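Local coordinates for protein ATP-dependent DNA helicase (Mycobacterium smegmatis, PDB 5V9X) that couples ATP hydrolysis to 3'-to-5' tracking along single-stranded DNA and unwinds RNA:DNA hybrids, at residues M173-A178 and L209-Q214; Q466-V471 and D480-A485. All coordinates share one frame; numbering follows the deposited sequence.

Interaction 1: residues M173-A178 and L209-Q214; sequences MLTSAA and LERLDQ. With nucleotides of chain B.
Leu174 and Arg211 bury most of the surface between 173-178 and 209-214, with Leu212 and Thr175 adding smaller shares. The long side chain of Arg211 leaves helix 200-213 and bends at chi3 (54°), which carries its guanidinium to the turn that follows helix 167-174. There NH2 of Arg211 donates to OG1 of Thr175 over 3.1 Å, a fairly straight bond (158° at the hydrogen) with the hydroxyl oxygen lying 15° out of the guanidinium plane. CB of Leu174 covers one face of the same group, 3.8 Å from NH2 of Arg211, and the carbonyl O of Leu174 is 3.2 Å from that nitrogen. The Thr175 hydroxyl also bonds to the carbonyl O of Phe171 one helical turn back; this second bond, back to its own helix, would help set the rotation of the hydroxyl. Beside the polar pair, the end of the Leu174 side chain turns to the helix: its CD2 lies 4.2 Å from CA of Leu212, an apolar touch against the backbone and CB of that residue. On the DNA side of the turn, the backbone N of Ala177 donates to OP1 of DA13 of chain B at 2.8 Å, and CB of Ser176 sits 3.7 Å from O3' of DG12 of chain B. Two residues before Ala177, at Thr175, the same turn is tied to helix 200-213. Its main-chain grip on a DNA phosphate is consistent with the backbone-directed, sequence-independent binding by the first RecA-like domain of superfamily 2 helicases.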
loop_
_atom_site.group_PDB
_atom_site.type_symbol
_atom_site.label_atom_id
_atom_site.label_comp_id
_atom_site.label_asym_id
_atom_site.label_seq_id
_atom_site.Cartn_x
_atom_site.Cartn_y
_atom_site.Cartn_z
ATOM N N MET A 173 19.043 9.863 -8.656
ATOM C CA MET A 173 20.063 10.878 -8.423
ATOM C C MET A 173 21.303 10.275 -7.777
ATOM O O MET A 173 22.430 10.675 -8.089
ATOM C CB MET A 173 19.495 11.999 -7.558
ATOM C CG MET A 173 18.285 12.684 -8.162
ATOM S SD MET A 173 17.749 14.087 -7.178
ATOM C CE MET A 173 19.205 15.131 -7.281
ATOM N N LEU A 174 21.115 9.313 -6.872
ATOM C CA LEU A 174 22.248 8.643 -6.246
ATOM C C LEU A 174 23.002 7.747 -7.220
ATOM O O LEU A 174 24.141 7.361 -6.935
ATOM C CB LEU A 174 21.771 7.824 -5.047
ATOM C CG LEU A 174 21.240 8.639 -3.870
ATOM C CD1 LEU A 174 20.466 7.748 -2.913
ATOM C CD2 LEU A 174 22.384 9.335 -3.154
ATOM N N THR A 175 22.396 7.409 -8.355
ATOM C CA THR A 175 23.010 6.559 -9.368
ATOM C C THR A 175 23.342 7.371 -10.619
ATOM O O THR A 175 23.199 6.905 -11.751
ATOM C CB THR A 175 22.097 5.378 -9.693
ATOM O OG1 THR A 175 21.529 4.878 -8.476
ATOM C CG2 THR A 175 22.876 4.247 -10.359
ATOM N N SER A 176 23.789 8.605 -10.417
ATOM C CA SER A 176 24.158 9.491 -11.513
ATOM C C SER A 176 25.004 10.617 -10.938
ATOM O O SER A 176 25.263 10.672 -9.734
ATOM C CB SER A 176 22.920 10.031 -12.236
ATOM O OG SER A 176 22.048 10.692 -11.334
ATOM N N ALA A 177 25.437 11.523 -11.818
ATOM C CA ALA A 177 26.222 12.672 -11.389
ATOM C C ALA A 177 25.421 13.651 -10.541
ATOM O O ALA A 177 26.013 14.566 -9.958
ATOM C CB ALA A 177 26.802 13.391 -12.606
ATOM N N ALA A 178 24.099 13.480 -10.453
ATOM C CA ALA A 178 23.278 14.367 -9.639
ATOM C C ALA A 178 23.553 14.211 -8.149
ATOM O O ALA A 178 23.231 15.120 -7.376
ATOM C CB ALA A 178 21.796 14.115 -9.920
ATOM N N LEU A 209 18.896 5.714 1.436
ATOM C CA LEU A 209 19.288 6.619 2.509
ATOM C C LEU A 209 20.657 6.265 3.083
ATOM O O LEU A 209 21.410 7.163 3.478
ATOM C CB LEU A 209 18.230 6.615 3.611
ATOM C CG LEU A 209 16.853 7.158 3.215
ATOM C CD1 LEU A 209 15.882 7.091 4.389
ATOM C CD2 LEU A 209 16.960 8.582 2.679
ATOM N N GLU A 210 21.001 4.975 3.141
ATOM C CA GLU A 210 22.332 4.602 3.612
ATOM C C GLU A 210 23.399 4.968 2.588
ATOM O O GLU A 210 24.505 5.381 2.955
ATOM C CB GLU A 210 22.386 3.109 3.935
ATOM C CG GLU A 210 21.651 2.713 5.208
ATOM C CD GLU A 210 22.205 3.395 6.452
ATOM O OE1 GLU A 210 21.415 3.669 7.381
ATOM O OE2 GLU A 210 23.428 3.654 6.504
ATOM N N ARG A 211 23.086 4.822 1.297
ATOM C CA ARG A 211 23.994 5.298 0.259
ATOM C C ARG A 211 24.173 6.810 0.341
ATOM O O ARG A 211 25.258 7.332 0.061
ATOM C CB ARG A 211 23.480 4.888 -1.118
ATOM C CG ARG A 211 23.518 3.391 -1.372
ATOM C CD ARG A 211 22.796 3.029 -2.658
ATOM N NE ARG A 211 23.298 3.776 -3.807
ATOM C CZ ARG A 211 22.756 3.727 -5.020
ATOM N NH1 ARG A 211 21.694 2.966 -5.242
ATOM N NH2 ARG A 211 23.273 4.439 -6.012
ATOM N N LEU A 212 23.114 7.530 0.720
ATOM C CA LEU A 212 23.239 8.963 0.964
ATOM C C LEU A 212 24.213 9.241 2.103
ATOM O O LEU A 212 25.163 10.018 1.947
ATOM C CB LEU A 212 21.866 9.562 1.277
ATOM C CG LEU A 212 21.838 11.042 1.679
ATOM C CD1 LEU A 212 22.187 11.937 0.499
ATOM C CD2 LEU A 212 20.488 11.419 2.262
ATOM N N ASP A 213 24.000 8.593 3.254
ATOM C CA ASP A 213 24.841 8.830 4.424
ATOM C C ASP A 213 26.319 8.602 4.129
ATOM O O ASP A 213 27.181 9.192 4.790
ATOM C CB ASP A 213 24.390 7.936 5.582
ATOM C CG ASP A 213 23.108 8.422 6.232
ATOM O OD1 ASP A 213 22.628 9.511 5.857
ATOM O OD2 ASP A 213 22.582 7.715 7.121
ATOM N N GLN A 214 26.633 7.756 3.147
ATOM C CA GLN A 214 28.022 7.553 2.756
ATOM C C GLN A 214 28.564 8.671 1.874
ATOM O O GLN A 214 29.778 8.722 1.647
ATOM C CB GLN A 214 28.184 6.207 2.046
ATOM C CG GLN A 214 27.996 5.009 2.964
ATOM C CD GLN A 214 28.778 5.137 4.262
ATOM O OE1 GLN A 214 28.229 4.950 5.349
ATOM N NE2 GLN A 214 30.065 5.451 4.155
ATOM P P DA B 13 24.651 10.747 -15.695
ATOM O OP1 DA B 13 25.371 10.441 -14.440
ATOM O OP2 DA B 13 24.088 12.097 -15.907
ATOM O "O5'" DA B 13 25.608 10.422 -16.928
ATOM C "C5'" DA B 13 25.708 9.089 -17.406
ATOM C "C4'" DA B 13 26.223 9.065 -18.831
ATOM O "O4'" DA B 13 25.135 9.350 -19.749
ATOM C "C3'" DA B 13 27.312 10.088 -19.138
ATOM O "O3'" DA B 13 28.248 9.532 -20.043
ATOM C "C2'" DA B 13 26.530 11.234 -19.772
ATOM C "C1'" DA B 13 25.455 10.480 -20.535
ATOM N N9 DA B 13 24.239 11.255 -20.735
ATOM C C8 DA B 13 23.849 12.369 -20.045
ATOM N N7 DA B 13 22.698 12.860 -20.440
ATOM C C5 DA B 13 22.307 12.007 -21.459
ATOM C C6 DA B 13 21.171 11.980 -22.290
ATOM N N6 DA B 13 20.183 12.879 -22.216
ATOM N N1 DA B 13 21.090 10.993 -23.206
ATOM C C2 DA B 13 22.081 10.095 -23.277
ATOM N N3 DA B 13 23.193 10.018 -22.551
ATOM C C4 DA B 13 23.246 11.012 -21.652
ATOM P P DG B 12 17.845 10.395 -14.730
ATOM O OP1 DG B 12 17.901 10.629 -13.270
ATOM O OP2 DG B 12 17.130 11.347 -15.609
ATOM O "O5'" DG B 12 19.338 10.256 -15.253
ATOM C "C5'" DG B 12 20.103 9.136 -14.866
ATOM C "C4'" DG B 12 21.209 8.885 -15.861
ATOM O "O4'" DG B 12 20.629 8.573 -17.148
ATOM C "C3'" DG B 12 22.146 10.071 -16.075
ATOM O "O3'" DG B 12 23.479 9.662 -15.853
ATOM C "C2'" DG B 12 21.908 10.497 -17.528
ATOM C "C1'" DG B 12 21.328 9.243 -18.164
ATOM N N9 DG B 12 20.383 9.525 -19.238
ATOM C C8 DG B 12 19.431 10.517 -19.260
ATOM N N7 DG B 12 18.718 10.528 -20.352
ATOM C C5 DG B 12 19.227 9.474 -21.101
ATOM C C6 DG B 12 18.849 8.998 -22.380
ATOM O O6 DG B 12 17.961 9.431 -23.128
ATOM N N1 DG B 12 19.622 7.908 -22.773
ATOM C C2 DG B 12 20.632 7.348 -22.025
ATOM N N2 DG B 12 21.266 6.299 -22.573
ATOM N N3 DG B 12 20.995 7.783 -20.825
ATOM C C4 DG B 12 20.252 8.845 -20.428
#

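Interaction 2: residues Q466-V471 and D480-A485; sequences QHTVAV and DAWFDA
His467 meets Trp482 through its CB, which lies 3.7 Å from CZ2 at the edge of the indole, while the imidazole leads away from helix 479-488 to stack edge-to-face with the rings of His204 and Phe171. The next residue, Thr468, supplies the polar part of the contact. NE1 of Trp482 donates to OG1 of Thr468 over 2.9 Å at 160°, and the oxygen lies close to the ring plane, so the bond leaves the indole edge outward, nearly in that plane. That hydroxyl is bonded as well to the carbonyl O of Leu464 in the preceding turn, leaving one oxygen shared between its own helix and the tryptophan of the other. CG2 of Thr468 follows at 3.8 Å from the same NE1 of Trp482. Two successive helices, 461-471 and 479-488, pack at a steep angle within the region assigned to the winged-helix domain of large helicase-related proteins; the axes of the two segments approach to 12.0 Å and their directions differ by 130°, a spacing that the long indole bridges with its CG anti to the backbone N. One turn beyond Thr468, Val471 comes over a face of the ring. Its CG1 stands between the backbone N and the carbonyl carbon and makes a CH-pi contact, 3.9 Å from the centroid of the six-membered ring of Trp482 and only 12° off the normal. CG2 of Val471 reaches the ring as well, 4.1 Å from CE3 of Trp482. Phe500 of helix 497-508 meets the indole too, its plane inclined to it.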
loop_
_atom_site.group_PDB
_atom_site.type_symbol
_atom_site.label_atom_id
_atom_site.label_comp_id
_atom_site.label_asym_id
_atom_site.label_seq_id
_atom_site.Cartn_x
_atom_site.Cartn_y
_atom_site.Cartn_z
ATOM N N GLN A 466 19.693 -5.109 -6.725
ATOM C CA GLN A 466 19.483 -3.928 -7.556
ATOM C C GLN A 466 20.376 -2.777 -7.106
ATOM O O GLN A 466 21.059 -2.151 -7.926
ATOM C CB GLN A 466 18.010 -3.517 -7.526
ATOM C CG GLN A 466 17.709 -2.262 -8.329
ATOM C CD GLN A 466 16.237 -1.898 -8.324
ATOM O OE1 GLN A 466 15.875 -0.730 -8.173
ATOM N NE2 GLN A 466 15.378 -2.899 -8.498
ATOM N N HIS A 467 20.385 -2.483 -5.801
ATOM C CA HIS A 467 21.263 -1.436 -5.287
ATOM C C HIS A 467 22.726 -1.774 -5.540
ATOM O O HIS A 467 23.537 -0.881 -5.808
ATOM C CB HIS A 467 21.013 -1.221 -3.794
ATOM C CG HIS A 467 19.902 -0.263 -3.495
ATOM N ND1 HIS A 467 20.122 1.066 -3.204
ATOM C CD2 HIS A 467 18.561 -0.440 -3.443
ATOM C CE1 HIS A 467 18.966 1.668 -2.988
ATOM N NE2 HIS A 467 18.001 0.775 -3.127
ATOM N N THR A 468 23.077 -3.061 -5.470
ATOM C CA THR A 468 24.467 -3.461 -5.667
ATOM C C THR A 468 24.949 -3.110 -7.069
ATOM O O THR A 468 26.097 -2.687 -7.251
ATOM C CB THR A 468 24.627 -4.958 -5.401
ATOM O OG1 THR A 468 24.215 -5.255 -4.061
ATOM C CG2 THR A 468 26.076 -5.373 -5.573
ATOM N N VAL A 469 24.088 -3.273 -8.075
ATOM C CA VAL A 469 24.438 -2.820 -9.416
ATOM C C VAL A 469 24.537 -1.301 -9.452
ATOM O O VAL A 469 25.416 -0.737 -10.114
ATOM C CB VAL A 469 23.418 -3.345 -10.447
ATOM C CG1 VAL A 469 23.757 -2.835 -11.844
ATOM C CG2 VAL A 469 23.375 -4.864 -10.428
ATOM N N ALA A 470 23.653 -0.616 -8.723
ATOM C CA ALA A 470 23.582 0.838 -8.797
ATOM C C ALA A 470 24.707 1.512 -8.020
ATOM O O ALA A 470 25.255 2.521 -8.477
ATOM C CB ALA A 470 22.227 1.318 -8.281
ATOM N N VAL A 471 25.057 0.980 -6.846
ATOM C CA VAL A 471 26.112 1.595 -6.048
ATOM C C VAL A 471 27.459 1.469 -6.749
ATOM O O VAL A 471 28.340 2.317 -6.573
ATOM C CB VAL A 471 26.146 0.982 -4.634
ATOM C CG1 VAL A 471 26.539 -0.490 -4.690
ATOM C CG2 VAL A 471 27.093 1.759 -3.729
ATOM N N ASP A 480 33.307 -5.035 1.454
ATOM C CA ASP A 480 33.137 -4.901 2.897
ATOM C C ASP A 480 32.348 -3.645 3.242
ATOM O O ASP A 480 31.423 -3.688 4.062
ATOM C CB ASP A 480 34.501 -4.884 3.589
ATOM C CG ASP A 480 35.175 -6.241 3.583
ATOM O OD1 ASP A 480 34.456 -7.262 3.610
ATOM O OD2 ASP A 480 36.424 -6.289 3.556
ATOM N N ALA A 481 32.703 -2.514 2.623
ATOM C CA ALA A 481 32.016 -1.260 2.918
ATOM C C ALA A 481 30.555 -1.318 2.495
ATOM O O ALA A 481 29.676 -0.808 3.200
ATOM C CB ALA A 481 32.731 -0.096 2.231
ATOM N N TRP A 482 30.276 -1.931 1.342
ATOM C CA TRP A 482 28.892 -2.078 0.907
ATOM C C TRP A 482 28.110 -2.969 1.865
ATOM O O TRP A 482 26.934 -2.712 2.142
ATOM C CB TRP A 482 28.850 -2.628 -0.521
ATOM C CG TRP A 482 27.466 -2.839 -1.090
ATOM C CD1 TRP A 482 27.020 -3.944 -1.756
ATOM C CD2 TRP A 482 26.359 -1.924 -1.046
ATOM N NE1 TRP A 482 25.709 -3.777 -2.130
ATOM C CE2 TRP A 482 25.278 -2.547 -1.705
ATOM C CE3 TRP A 482 26.174 -0.643 -0.515
ATOM C CZ2 TRP A 482 24.034 -1.933 -1.845
ATOM C CZ3 TRP A 482 24.938 -0.037 -0.654
ATOM C CH2 TRP A 482 23.885 -0.683 -1.314
ATOM N N PHE A 483 28.756 -4.007 2.401
ATOM C CA PHE A 483 28.109 -4.837 3.412
ATOM C C PHE A 483 27.890 -4.059 4.706
ATOM O O PHE A 483 26.848 -4.205 5.355
ATOM C CB PHE A 483 28.942 -6.091 3.670
ATOM C CG PHE A 483 28.310 -7.058 4.635
ATOM C CD1 PHE A 483 27.142 -7.728 4.302
ATOM C CD2 PHE A 483 28.894 -7.312 5.866
ATOM C CE1 PHE A 483 26.563 -8.623 5.187
ATOM C CE2 PHE A 483 28.319 -8.206 6.753
ATOM C CZ PHE A 483 27.153 -8.862 6.412
ATOM N N ASP A 484 28.860 -3.223 5.092
ATOM C CA ASP A 484 28.723 -2.440 6.317
ATOM C C ASP A 484 27.568 -1.453 6.218
ATOM O O ASP A 484 26.857 -1.220 7.202
ATOM C CB ASP A 484 30.026 -1.700 6.619
ATOM C CG ASP A 484 31.162 -2.638 6.976
ATOM O OD1 ASP A 484 30.895 -3.693 7.592
ATOM O OD2 ASP A 484 32.323 -2.317 6.643
ATOM N N ALA A 485 27.372 -0.854 5.041
ATOM C CA ALA A 485 26.273 0.090 4.867
ATOM C C ALA A 485 24.934 -0.630 4.797
ATOM O O ALA A 485 23.935 -0.154 5.350
ATOM C CB ALA A 485 26.498 0.928 3.610
#

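Overall arrangement
From the N terminus, interaction 1 comes first: it joins helix 167-174 to helix 200-213 across 30 intervening residues that include strand 187-191 of the seven-stranded parallel sheet of the first RecA-like domain. The chain then completes the first sheet and lays down most of the second before interaction 2 closes a much shorter loop, eight residues between segments 466-471 and 480-485 of the winged-helix region. The two loops lie in series and neither nests in nor crosses the other, yet their centres are 11 Å apart. Helix 461-471 packs on both partners of interaction 1: Ala470 touches Thr175 and Arg211, and His467 touches Arg211, bringing the winged-helix region against the helicase domain beside the DNA.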